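Geranylgeranyl Pyrophosphate Synthetase (Geoglobus acetivorans, PDB 5JFQ) catalyses successive additions of isopentenyl diphosphate to dimethylallyl diphosphate, yielding mainly geranylgeranyl diphosphate and some farnesyl diphosphate. Local coordinates at residues L54-A58 and S306-L310; Y207-F212 and Y290-A294. One frame throughout, in Å; residues are numbered along the deposited sequence.

Interaction 1. Residues L54-A58 and S306-L310; sequences LSAEA and SRNYL
Ser306 OG donates a hydrogen bond of 2.6 Å to Glu57 OE2, the hydrogen bond found between segments 54-58 and 306-310. The hydroxyl does not lie in the carboxylate plane but meets the oxygen from above, 52° out of it. Glu57 reaches it because its CG stands opposite the backbone N (chi1 -170°) and the chain runs on extended, which carries OE2 across although CB itself does not face the partner helix. The carboxylate lies next to the start of helix 305-316, and Arg12 adds a long, weak ion pair to the same oxygen. An alanine in place of Glu57 would probably leave Ser306 OG without this acceptor and Arg12 without its distant counter-charge.

Next to this bond, the packing is apolar and close to the backbone. Ser306 CB rests 3.5 Å from Ala58 N and 3.9 Å from Ala58 CB, a small-on-small meeting where the two backbones come nearest. One turn along, Leu310 spreads its two methyls over two residues: CD1 lies 4.0 Å from Ala58 CB, while CD2 lies 3.5 Å from Leu54 CB. The side chains of Leu54 and Leu310 pass each other in opposite directions, and Leu54 CD2 continues toward Tyr309 CB, 4.3 Å away.

The C-terminal end of helix 47-58 and the start of helix 305-316 run roughly antiparallel, at 144°, within the all-helical prenyltransferase fold. Leu310 also touches Leu298 of helix 280-298, and its carbonyl accepts a hydrogen bond from Tyr204 OH of helix 195-221. On another side of helix 47-58, Ser55 OG bonds to Ala184 O of helix 165-190.

Interaction 2. Residues Y207-F212 and Y290-A294; sequences YSGIGF and YIEMA
Tyr207 and Tyr290 make an aromatic pair that is neither a stack nor a T-shape: the ring planes are inclined by 37° and the centroids lie 5.9 Å apart. The side chains cross at about a right angle, and CD1 of Tyr207 comes near the plane of the Tyr290 ring at its edge, 3.7 Å from Tyr290 CD1.

Each ring also receives a neighbour on a face. Met293 SD sits above Tyr207, 4.1 Å from the ring centroid and displaced toward the rim, a Met-aromatic contact to which the extended chi2 (-179°) carries the sulfur. Over Tyr290 lies the CG2 methyl of Ile210, a CH-pi contact of 3.8 Å to the centroid.

The remaining contacts are aliphatic and backbone packing. Ala294 CB touches Tyr207 CB, at 3.9 Å, and also Ser208 OG, whose hydrogen bond goes to Tyr204 O one turn back. Ile291 directs CD1 onto the opposing backbone, 3.7 Å from Ser208 CA and 4.0 Å from Gly211 CA, the glycine presenting bare main chain on the side that faces Ile291. No hydrogen bond joins the two segments.

Helices 195-221 and 280-298 lie nearly antiparallel here, at 163°. The former runs on from Phe212 to Gln213, which by similarity binds dimethylallyl diphosphate, so the pairing probably backs a helix of the substrate site in the all-helical prenyltransferase fold. Leu169 of helix 165-190 touches both Ile210 and Tyr290, whereas Ala314 of helix 305-316 packs against Ser208 and Ile291.

In the fold
Both contacts are antiparallel helix pairs, but they share no helix. Interaction 1 is buried although about 19 Å from the chain centre; interaction 2, about 12 Å from it, is only partly buried, with Met293 exposed. Their chemistry differs as well: 54-58 with 306-310 combines small and aliphatic side chains with one serine-carboxylate bond, while 207-212 with 290-294 relies on aromatic, sulfur and methyl contacts. Helices 280-298 and 305-316, consecutive in the chain, supply one partner each, and Ala314 of the latter reaches interaction 2. Centres lie about 16 Å apart, and the chain between the segments of interaction 1 encloses interaction 2.

Interaction 1. Residues L54-A58 and S306-L310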
ATOM      1  N   LEU B  54      14.890   9.111 -19.070  1.00 64.34           N
ATOM      2  CA  LEU B  54      15.661  10.256 -19.550  1.00 65.49           C
ATOM      3  C   LEU B  54      16.646  10.742 -18.501  1.00 66.86           C
ATOM      4  O   LEU B  54      17.793  11.080 -18.827  1.00 69.71           O
ATOM      5  CB  LEU B  54      14.732  11.395 -19.958  1.00 67.77           C
ATOM      6  CG  LEU B  54      13.830  11.143 -21.159  1.00 69.60           C
ATOM      7  CD1 LEU B  54      12.815  12.259 -21.292  1.00 63.74           C
ATOM      8  CD2 LEU B  54      14.678  11.008 -22.411  1.00 72.44           C
ATOM      9  N   SER B  55      16.217  10.798 -17.237  1.00 64.12           N
ATOM     10  CA  SER B  55      17.142  11.159 -16.170  1.00 63.38           C
ATOM     11  C   SER B  55      18.308  10.183 -16.109  1.00 64.69           C
ATOM     12  O   SER B  55      19.458  10.591 -15.910  1.00 66.31           O
ATOM     13  CB  SER B  55      16.415  11.206 -14.830  1.00 60.63           C
ATOM     14  OG  SER B  55      17.333  11.262 -13.755  1.00 58.82           O
ATOM     15  N   ALA B  56      18.027   8.889 -16.277  1.00 61.29           N
ATOM     16  CA  ALA B  56      19.096   7.901 -16.263  1.00 64.83           C
ATOM     17  C   ALA B  56      20.102   8.189 -17.364  1.00 69.44           C
ATOM     18  O   ALA B  56      21.309   8.288 -17.109  1.00 67.47           O
ATOM     19  CB  ALA B  56      18.518   6.497 -16.420  1.00 64.39           C
ATOM     20  N   GLU B  57      19.613   8.359 -18.594  1.00 70.35           N
ATOM     21  CA  GLU B  57      20.508   8.626 -19.710  1.00 70.83           C
ATOM     22  C   GLU B  57      21.222   9.962 -19.556  1.00 71.81           C
ATOM     23  O   GLU B  57      22.393  10.084 -19.934  1.00 73.70           O
ATOM     24  CB  GLU B  57      19.732   8.588 -21.015  1.00 73.49           C
ATOM     25  CG  GLU B  57      20.618   8.620 -22.219  1.00 76.30           C
ATOM     26  CD  GLU B  57      19.819   8.614 -23.481  1.00 79.91           C
ATOM     27  OE1 GLU B  57      20.217   7.899 -24.428  1.00 82.22           O
ATOM     28  OE2 GLU B  57      18.782   9.315 -23.508  1.00 77.23           O
ATOM     29  N   ALA B  58      20.543  10.969 -19.002  1.00 70.15           N
ATOM     30  CA  ALA B  58      21.216  12.224 -18.694  1.00 71.40           C
ATOM     31  C   ALA B  58      22.360  12.018 -17.715  1.00 71.08           C
ATOM     32  O   ALA B  58      23.374  12.720 -17.792  1.00 70.99           O
ATOM     33  CB  ALA B  58      20.222  13.236 -18.129  1.00 66.74           C
ATOM     34  N   SER B 306      19.849  14.194 -23.774  1.00 84.59           N
ATOM     35  CA  SER B 306      18.910  13.816 -22.723  1.00 80.42           C
ATOM     36  C   SER B 306      18.599  14.993 -21.807  1.00 82.32           C
ATOM     37  O   SER B 306      17.431  15.250 -21.490  1.00 82.26           O
ATOM     38  CB  SER B 306      19.480  12.646 -21.927  1.00 78.68           C
ATOM     39  OG  SER B 306      19.888  11.612 -22.801  1.00 81.43           O
ATOM     40  N   ARG B 307      19.630  15.726 -21.369  1.00 83.01           N
ATOM     41  CA  ARG B 307      19.393  16.840 -20.450  1.00 83.62           C
ATOM     42  C   ARG B 307      18.448  17.865 -21.064  1.00 80.55           C
ATOM     43  O   ARG B 307      17.509  18.334 -20.407  1.00 81.35           O
ATOM     44  CB  ARG B 307      20.716  17.499 -20.049  1.00 83.74           C
ATOM     45  CG  ARG B 307      20.601  18.428 -18.830  1.00 83.92           C
ATOM     46  CD  ARG B 307      21.783  19.397 -18.721  1.00 87.36           C
ATOM     47  NE  ARG B 307      21.463  20.749 -19.188  1.00 92.60           N
ATOM     48  CZ  ARG B 307      21.598  21.180 -20.444  1.00 90.74           C
ATOM     49  NH1 ARG B 307      22.045  20.371 -21.399  1.00 86.43           N
ATOM     50  NH2 ARG B 307      21.268  22.431 -20.749  1.00 95.33           N
ATOM     51  N   ASN B 308      18.670  18.212 -22.328  1.00 82.77           N
ATOM     52  CA  ASN B 308      17.767  19.132 -23.005  1.00 87.91           C
ATOM     53  C   ASN B 308      16.406  18.505 -23.252  1.00 84.99           C
ATOM     54  O   ASN B 308      15.423  19.230 -23.438  1.00 88.22           O
ATOM     55  CB  ASN B 308      18.380  19.599 -24.329  1.00 91.74           C
ATOM     56  CG  ASN B 308      19.703  20.311 -24.139  1.00 89.21           C
ATOM     57  OD1 ASN B 308      19.885  21.074 -23.185  1.00 88.85           O
ATOM     58  ND2 ASN B 308      20.641  20.059 -25.042  1.00 89.34           N
ATOM     59  N   TYR B 309      16.323  17.177 -23.259  1.00 81.93           N
ATOM     60  CA  TYR B 309      15.023  16.536 -23.396  1.00 83.50           C
ATOM     61  C   TYR B 309      14.176  16.739 -22.141  1.00 83.01           C
ATOM     62  O   TYR B 309      12.987  17.076 -22.230  1.00 76.24           O
ATOM     63  CB  TYR B 309      15.220  15.059 -23.717  1.00 79.96           C
ATOM     64  CG  TYR B 309      15.625  14.818 -25.156  1.00 88.01           C
ATOM     65  CD1 TYR B 309      15.355  15.765 -26.140  1.00 88.32           C
ATOM     66  CD2 TYR B 309      16.271  13.639 -25.535  1.00 87.48           C
ATOM     67  CE1 TYR B 309      15.715  15.544 -27.463  1.00 90.73           C
ATOM     68  CE2 TYR B 309      16.633  13.412 -26.854  1.00 84.90           C
ATOM     69  CZ  TYR B 309      16.354  14.366 -27.811  1.00 83.42           C
ATOM     70  OH  TYR B 309      16.711  14.141 -29.118  1.00 79.75           O
ATOM     71  N   LEU B 310      14.773  16.561 -20.962  1.00 78.99           N
ATOM     72  CA  LEU B 310      14.082  16.938 -19.739  1.00 74.94           C
ATOM     73  C   LEU B 310      13.658  18.397 -19.780  1.00 77.57           C
ATOM     74  O   LEU B 310      12.591  18.749 -19.266  1.00 77.40           O
ATOM     75  CB  LEU B 310      14.976  16.671 -18.533  1.00 73.96           C
ATOM     76  CG  LEU B 310      15.552  15.257 -18.467  1.00 71.17           C
ATOM     77  CD1 LEU B 310      16.748  15.212 -17.546  1.00 67.61           C
ATOM     78  CD2 LEU B 310      14.500  14.263 -18.022  1.00 64.37           C
TER

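Interaction 2. Residues Y207-F212 and Y290-A294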
ATOM      1  N   TYR B 207       9.479  20.703  -9.029  1.00 66.85           N
ATOM      2  CA  TYR B 207       9.054  21.937  -9.671  1.00 69.82           C
ATOM      3  C   TYR B 207       8.296  21.639 -10.949  1.00 69.13           C
ATOM      4  O   TYR B 207       7.243  22.236 -11.208  1.00 71.04           O
ATOM      5  CB  TYR B 207      10.262  22.827  -9.930  1.00 68.88           C
ATOM      6  CG  TYR B 207      10.930  23.218  -8.641  1.00 66.16           C
ATOM      7  CD1 TYR B 207      10.185  23.351  -7.484  1.00 61.44           C
ATOM      8  CD2 TYR B 207      12.300  23.427  -8.571  1.00 66.85           C
ATOM      9  CE1 TYR B 207      10.766  23.696  -6.301  1.00 58.82           C
ATOM     10  CE2 TYR B 207      12.897  23.777  -7.381  1.00 65.38           C
ATOM     11  CZ  TYR B 207      12.118  23.909  -6.245  1.00 64.97           C
ATOM     12  OH  TYR B 207      12.694  24.255  -5.044  1.00 70.18           O
ATOM     13  N   SER B 208       8.783  20.683 -11.731  1.00 60.40           N
ATOM     14  CA  SER B 208       8.011  20.270 -12.888  1.00 64.76           C
ATOM     15  C   SER B 208       6.625  19.804 -12.470  1.00 68.63           C
ATOM     16  O   SER B 208       5.643  20.068 -13.167  1.00 68.20           O
ATOM     17  CB  SER B 208       8.756  19.180 -13.639  1.00 64.39           C
ATOM     18  OG  SER B 208      10.094  19.592 -13.848  1.00 67.94           O
ATOM     19  N   GLY B 209       6.518  19.155 -11.311  1.00 64.64           N
ATOM     20  CA  GLY B 209       5.219  18.678 -10.868  1.00 65.81           C
ATOM     21  C   GLY B 209       4.271  19.815 -10.540  1.00 69.95           C
ATOM     22  O   GLY B 209       3.144  19.868 -11.041  1.00 70.16           O
ATOM     23  N   ILE B 210       4.723  20.750  -9.710  1.00 65.10           N
ATOM     24  CA  ILE B 210       3.865  21.853  -9.302  1.00 68.14           C
ATOM     25  C   ILE B 210       3.403  22.649 -10.511  1.00 66.82           C
ATOM     26  O   ILE B 210       2.202  22.841 -10.726  1.00 71.09           O
ATOM     27  CB  ILE B 210       4.594  22.731  -8.281  1.00 69.40           C
ATOM     28  CG1 ILE B 210       4.940  21.852  -7.076  1.00 66.05           C
ATOM     29  CG2 ILE B 210       3.729  23.925  -7.908  1.00 66.49           C
ATOM     30  CD1 ILE B 210       5.881  22.474  -6.105  1.00 67.59           C
ATOM     31  N   GLY B 211       4.344  23.115 -11.322  1.00 66.93           N
ATOM     32  CA  GLY B 211       3.968  23.752 -12.571  1.00 69.69           C
ATOM     33  C   GLY B 211       3.032  22.895 -13.399  1.00 71.57           C
ATOM     34  O   GLY B 211       2.029  23.384 -13.926  1.00 75.45           O
ATOM     35  N   PHE B 212       3.335  21.598 -13.508  1.00 68.39           N
ATOM     36  CA  PHE B 212       2.466  20.695 -14.254  1.00 68.46           C
ATOM     37  C   PHE B 212       1.076  20.662 -13.654  1.00 71.56           C
ATOM     38  O   PHE B 212       0.086  20.518 -14.379  1.00 73.85           O
ATOM     39  CB  PHE B 212       3.071  19.294 -14.274  1.00 67.59           C
ATOM     40  CG  PHE B 212       2.165  18.239 -14.806  1.00 68.91           C
ATOM     41  CD1 PHE B 212       1.976  18.089 -16.166  1.00 73.15           C
ATOM     42  CD2 PHE B 212       1.531  17.362 -13.947  1.00 69.67           C
ATOM     43  CE1 PHE B 212       1.152  17.094 -16.661  1.00 68.80           C
ATOM     44  CE2 PHE B 212       0.703  16.363 -14.434  1.00 69.33           C
ATOM     45  CZ  PHE B 212       0.509  16.233 -15.788  1.00 69.87           C
ATOM     46  N   TYR B 290       7.941  27.976 -11.961  1.00 82.44           N
ATOM     47  CA  TYR B 290       8.317  26.671 -11.431  1.00 78.76           C
ATOM     48  C   TYR B 290       9.101  25.863 -12.457  1.00 76.35           C
ATOM     49  O   TYR B 290      10.183  25.344 -12.154  1.00 71.63           O
ATOM     50  CB  TYR B 290       7.069  25.912 -10.977  1.00 77.08           C
ATOM     51  CG  TYR B 290       6.752  26.187  -9.534  1.00 78.47           C
ATOM     52  CD1 TYR B 290       7.648  25.808  -8.538  1.00 76.23           C
ATOM     53  CD2 TYR B 290       5.583  26.852  -9.161  1.00 67.84           C
ATOM     54  CE1 TYR B 290       7.387  26.069  -7.207  1.00 78.30           C
ATOM     55  CE2 TYR B 290       5.310  27.118  -7.835  1.00 67.57           C
ATOM     56  CZ  TYR B 290       6.216  26.724  -6.858  1.00 78.73           C
ATOM     57  OH  TYR B 290       5.982  26.970  -5.522  1.00 81.67           O
ATOM     58  N   ILE B 291       8.565  25.757 -13.677  1.00 77.42           N
ATOM     59  CA  ILE B 291       9.251  25.056 -14.759  1.00 78.07           C
ATOM     60  C   ILE B 291      10.642  25.629 -14.978  1.00 81.34           C
ATOM     61  O   ILE B 291      11.598  24.893 -15.257  1.00 78.38           O
ATOM     62  CB  ILE B 291       8.406  25.120 -16.041  1.00 73.20           C
ATOM     63  CG1 ILE B 291       7.097  24.381 -15.814  1.00 69.51           C
ATOM     64  CG2 ILE B 291       9.179  24.600 -17.243  1.00 75.81           C
ATOM     65  CD1 ILE B 291       7.181  23.179 -14.932  1.00 70.03           C
ATOM     66  N   GLU B 292      10.782  26.946 -14.853  1.00 81.28           N
ATOM     67  CA  GLU B 292      12.099  27.550 -14.973  1.00 78.62           C
ATOM     68  C   GLU B 292      12.983  27.147 -13.804  1.00 78.86           C
ATOM     69  O   GLU B 292      14.153  26.789 -13.998  1.00 80.37           O
ATOM     70  CB  GLU B 292      11.958  29.067 -15.083  1.00 79.38           C
ATOM     71  CG  GLU B 292      11.268  29.486 -16.371  1.00 79.34           C
ATOM     72  CD  GLU B 292      12.066  29.094 -17.609  1.00 81.70           C
ATOM     73  OE1 GLU B 292      13.245  29.509 -17.683  1.00 77.56           O
ATOM     74  OE2 GLU B 292      11.522  28.378 -18.491  1.00 76.05           O
ATOM     75  N   MET B 293      12.431  27.153 -12.588  1.00 77.31           N
ATOM     76  CA  MET B 293      13.175  26.655 -11.437  1.00 79.23           C
ATOM     77  C   MET B 293      13.595  25.199 -11.619  1.00 79.42           C
ATOM     78  O   MET B 293      14.587  24.761 -11.020  1.00 76.94           O
ATOM     79  CB  MET B 293      12.335  26.807 -10.174  1.00 76.37           C
ATOM     80  CG  MET B 293      13.030  27.526  -9.029  1.00 78.35           C
ATOM     81  SD  MET B 293      11.965  27.635  -7.558  1.00 89.71           S
ATOM     82  CE  MET B 293      10.400  28.176  -8.264  1.00 77.08           C
ATOM     83  N   ALA B 294      12.860  24.441 -12.431  1.00 77.11           N
ATOM     84  CA  ALA B 294      13.266  23.077 -12.734  1.00 73.86           C
ATOM     85  C   ALA B 294      14.467  23.065 -13.671  1.00 79.03           C
ATOM     86  O   ALA B 294      15.461  22.373 -13.412  1.00 77.47           O
ATOM     87  CB  ALA B 294      12.092  22.310 -13.340  1.00 74.82           C
TER